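Local coordinates for protein glucokinase (Streptomyces griseus, PDB 3VGL) that probably catalyses the ATP-dependent phosphorylation of D-glucose to glucose 6-phosphate, as a glucokinase of the ROK family, at residues A16-V19 / I25-T28; S254-G259 / K275-W280. All coordinates share one frame; numbering follows the deposited sequence.

Contact 1 of 2, residues A16-V19 / I25-T28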
# COMPACT_ATOMS: atom_id res chain seq x y z
N ALA A 16 -0.00 37.68 11.71
CA ALA A 16 -1.12 38.38 12.30
C ALA A 16 -1.45 39.62 11.49
O ALA A 16 -0.60 40.15 10.76
CB ALA A 16 -0.84 38.74 13.75
N GLY A 17 -2.69 40.05 11.61
CA GLY A 17 -3.10 41.29 10.98
C GLY A 17 -4.40 41.80 11.51
O GLY A 17 -5.23 41.05 12.00
N VAL A 18 -4.58 43.12 11.40
CA VAL A 18 -5.85 43.75 11.69
C VAL A 18 -6.74 43.56 10.47
O VAL A 18 -6.29 43.72 9.33
CB VAL A 18 -5.65 45.26 12.01
CG1 VAL A 18 -6.97 46.01 11.98
CG2 VAL A 18 -4.97 45.40 13.39
N VAL A 19 -7.97 43.15 10.71
CA VAL A 19 -8.90 42.83 9.64
C VAL A 19 -10.20 43.56 9.90
O VAL A 19 -10.73 43.53 11.03
CB VAL A 19 -9.17 41.30 9.55
CG1 VAL A 19 -10.14 40.99 8.42
CG2 VAL A 19 -7.86 40.51 9.39
N ILE A 25 -7.43 43.30 4.89
CA ILE A 25 -6.29 43.25 5.78
C ILE A 25 -5.68 44.66 5.85
O ILE A 25 -5.33 45.24 4.81
CB ILE A 25 -5.27 42.19 5.31
CG1 ILE A 25 -5.93 40.80 5.24
CG2 ILE A 25 -4.08 42.16 6.22
CD1 ILE A 25 -5.08 39.75 4.55
N LEU A 26 -5.62 45.21 7.06
CA LEU A 26 -5.08 46.57 7.26
C LEU A 26 -3.65 46.63 7.79
O LEU A 26 -3.04 47.69 7.79
CB LEU A 26 -5.99 47.39 8.18
CG LEU A 26 -7.47 47.51 7.85
CD1 LEU A 26 -8.11 48.43 8.86
CD2 LEU A 26 -7.67 48.01 6.42
N SER A 27 -3.13 45.50 8.28
CA SER A 27 -1.74 45.45 8.73
C SER A 27 -1.21 44.02 8.64
O SER A 27 -2.00 43.08 8.58
CB SER A 27 -1.62 45.94 10.17
OG SER A 27 -2.19 45.02 11.09
N THR A 28 0.11 43.90 8.66
CA THR A 28 0.82 42.62 8.51
C THR A 28 1.92 42.52 9.56
O THR A 28 2.69 43.45 9.75
CB THR A 28 1.47 42.53 7.11
OG1 THR A 28 0.48 42.73 6.10
CG2 THR A 28 2.17 41.18 6.91
O HOH W 1 -1.42 40.38 7.52

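Contact 2 of 2, residues S254-G259 / K275-W280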
# COMPACT_ATOMS: atom_id res chain seq x y z
N SER A 254 -19.78 21.77 -3.69
CA SER A 254 -19.76 22.44 -4.98
C SER A 254 -18.33 22.87 -5.35
O SER A 254 -18.00 22.99 -6.53
CB SER A 254 -20.69 23.65 -4.96
OG SER A 254 -20.35 24.52 -3.90
N ALA A 255 -17.50 23.10 -4.33
CA ALA A 255 -16.13 23.51 -4.57
C ALA A 255 -15.17 23.01 -3.50
O ALA A 255 -15.53 22.94 -2.31
CB ALA A 255 -16.05 25.05 -4.65
N PHE A 256 -13.96 22.70 -3.96
CA PHE A 256 -12.77 22.56 -3.12
C PHE A 256 -11.93 23.81 -3.23
O PHE A 256 -11.76 24.35 -4.33
CB PHE A 256 -11.95 21.35 -3.56
CG PHE A 256 -12.64 20.06 -3.32
CD1 PHE A 256 -12.76 19.58 -2.03
CD2 PHE A 256 -13.26 19.36 -4.37
CE1 PHE A 256 -13.46 18.39 -1.77
CE2 PHE A 256 -13.94 18.14 -4.11
CZ PHE A 256 -14.04 17.68 -2.81
N ILE A 257 -11.43 24.26 -2.09
CA ILE A 257 -10.60 25.48 -2.04
C ILE A 257 -9.28 25.08 -1.42
O ILE A 257 -9.25 24.54 -0.30
CB ILE A 257 -11.28 26.60 -1.24
CG1 ILE A 257 -12.68 26.89 -1.82
CG2 ILE A 257 -10.41 27.86 -1.26
CD1 ILE A 257 -13.54 27.80 -0.95
N VAL A 258 -8.20 25.31 -2.16
CA VAL A 258 -6.86 24.91 -1.72
C VAL A 258 -6.13 26.14 -1.21
O VAL A 258 -5.92 27.10 -1.97
CB VAL A 258 -6.07 24.26 -2.89
CG1 VAL A 258 -4.70 23.80 -2.39
CG2 VAL A 258 -6.83 23.05 -3.42
N GLY A 259 -5.76 26.09 0.08
CA GLY A 259 -5.06 27.21 0.73
C GLY A 259 -3.70 26.74 1.23
O GLY A 259 -3.11 25.77 0.70
N LYS A 275 -6.29 18.78 -12.35
CA LYS A 275 -6.21 17.70 -13.35
C LYS A 275 -6.16 16.34 -12.65
O LYS A 275 -6.83 15.39 -13.05
CB LYS A 275 -5.00 17.92 -14.26
CG LYS A 275 -5.21 19.01 -15.33
CD LYS A 275 -3.91 19.35 -16.02
CE LYS A 275 -4.18 20.22 -17.23
NZ LYS A 275 -2.90 20.80 -17.73
N SER A 276 -5.38 16.26 -11.58
CA SER A 276 -5.32 15.03 -10.80
C SER A 276 -6.67 14.64 -10.18
O SER A 276 -7.10 13.49 -10.24
CB SER A 276 -4.28 15.18 -9.70
OG SER A 276 -4.27 14.00 -8.91
N PHE A 277 -7.34 15.63 -9.57
CA PHE A 277 -8.69 15.45 -9.04
C PHE A 277 -9.61 14.83 -10.09
O PHE A 277 -10.27 13.84 -9.82
CB PHE A 277 -9.25 16.81 -8.58
CG PHE A 277 -10.73 16.78 -8.29
CD1 PHE A 277 -11.21 16.11 -7.18
CD2 PHE A 277 -11.62 17.45 -9.11
CE1 PHE A 277 -12.57 16.08 -6.89
CE2 PHE A 277 -12.99 17.43 -8.83
CZ PHE A 277 -13.46 16.75 -7.71
N ARG A 278 -9.62 15.41 -11.29
CA ARG A 278 -10.47 14.89 -12.35
C ARG A 278 -10.12 13.47 -12.78
O ARG A 278 -11.02 12.69 -13.13
CB ARG A 278 -10.54 15.84 -13.55
CG ARG A 278 -11.23 17.16 -13.25
CD ARG A 278 -12.72 17.01 -12.87
NE ARG A 278 -13.47 16.25 -13.89
CZ ARG A 278 -13.96 16.78 -15.00
NH1 ARG A 278 -13.82 18.06 -15.26
NH2 ARG A 278 -14.61 15.99 -15.86
N ARG A 279 -8.82 13.11 -12.73
CA ARG A 279 -8.42 11.74 -13.05
C ARG A 279 -8.88 10.74 -12.02
O ARG A 279 -9.26 9.62 -12.37
CB ARG A 279 -6.91 11.63 -13.25
CG ARG A 279 -6.50 12.13 -14.63
CD ARG A 279 -5.06 11.78 -14.95
NE ARG A 279 -4.21 12.91 -14.62
CZ ARG A 279 -3.53 13.03 -13.49
NH1 ARG A 279 -3.57 12.06 -12.59
NH2 ARG A 279 -2.80 14.11 -13.27
N TRP A 280 -8.88 11.14 -10.75
CA TRP A 280 -9.23 10.22 -9.67
C TRP A 280 -10.71 10.16 -9.31
O TRP A 280 -11.14 9.20 -8.68
CB TRP A 280 -8.42 10.55 -8.40
CG TRP A 280 -6.96 10.28 -8.52
CD1 TRP A 280 -5.97 11.22 -8.62
CD2 TRP A 280 -6.32 9.01 -8.51
NE1 TRP A 280 -4.74 10.59 -8.70
CE2 TRP A 280 -4.94 9.23 -8.63
CE3 TRP A 280 -6.79 7.69 -8.43
CZ2 TRP A 280 -4.00 8.19 -8.66
CZ3 TRP A 280 -5.87 6.66 -8.47
CH2 TRP A 280 -4.49 6.92 -8.58

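Contact 1 of 2, residues A16-V19 / I25-T28
Leu26 N donates to Val18 O over 2.8 Å at 172°, and Val19 and Ile25 form a single beta bridge beside this bond. Residues 25-28 thus return alongside strand 13-19 before strand 29-32 continues antiparallel to it, a beta hairpin of strands 13-19 and 29-32 whose returning arm, residues 25-28, is not yet regular strand, at the edge of the mixed sheet of an actin-like ATPase fold. Val18 O also takes a CA-H...O contact from Ile25 CA, at 3.6 Å.

Further along, a side chain replaces the backbone as acceptor: Val18 N points at Ser27 OG, 3.1 Å away, with 164° at the hydrogen. A chi1 of 71° sets OG between the backbone N and the carbonyl carbon of its own residue, which turns the hydroxyl to the strand, and the same OG is hydrogen-bonded to Ala51 O of helix 37-52. One hydroxyl therefore ties strand, loop and helix together. With an alanine here, both Val18 N and Ala51 O would probably be left without this mate, and the loop would be fixed to the strand less firmly. Ser27 N, by contrast, is buried by the contact and has no partner in the model.

Apolar contact is added where Val18 CG1 meets Leu26 CD1 at 4.1 Å and the two side chains cross obliquely; Leu3 of strand 3-9 and His55 touch both. Gly17 CA lies 3.2 Å from Ser27 O, and a side chain at this position would clash with that oxygen. A water lies 3.0 Å from Ser27 O, positioned to donate to it, and has a weak link to Ala16 O at 3.4 Å.

Contact 2 of 2, residues S254-G259 / K275-W280
Phe256 turns one ring edge toward the face of Phe277, and the two rings form an offset edge-to-face pair. Their centroids lie 5.5 Å apart and their planes meet at 66°. Phe256 CE2 meets two neighbouring atoms of Phe277, CE1 at 3.7 Å and CZ at 3.9 Å. Both side chains leave their backbones toward the other segment, and the Phe277 CG stands anti to its own backbone N (chi1 168°), which carries the ring out from the helix to the Phe256 ring. The CA atoms of Phe256 and Phe277 are 10.1 Å apart; of the two segments, only these two side chains meet, and they bury just 70 Å² between them.

Leu244 of helix 227-251 touches both rings, while Phe256 also packs on Ile126 and Phe277 on Val292, so the pair sits in a shared apolar layer. At the end of the same helical segment, Trp280 makes a cation-pi contact with Arg159 of the second subunit. A helix packed on the sheet between two parallel strands is characteristic of a beta-alpha-beta crossover, here strand 255-259, helix 267-280 and strand 291-294.

In the fold
Contact 1 and contact 2 are separate sites in series along the chain, with centres 29 Å apart and nearest atoms about 13 Å apart. Each has one segment in a mixed sheet, and the two sheets are different, both of five strands in the order 3-2-1-4-5, the paired architecture expected of the actin-like ATPase clan. Residues 16-19 lie in the antiparallel part of one, 255-259 among the parallel strands of the other, with helix 267-280 packed against it. Neither contact lies at the nucleotide, glucose or metal sites: the side chain of Ala16 is about 12 Å from the bound ATP analogue, and that of Phe256 about 13 Å from the sodium ion. Of the two, contact 2 alone comes within reach of a second subunit.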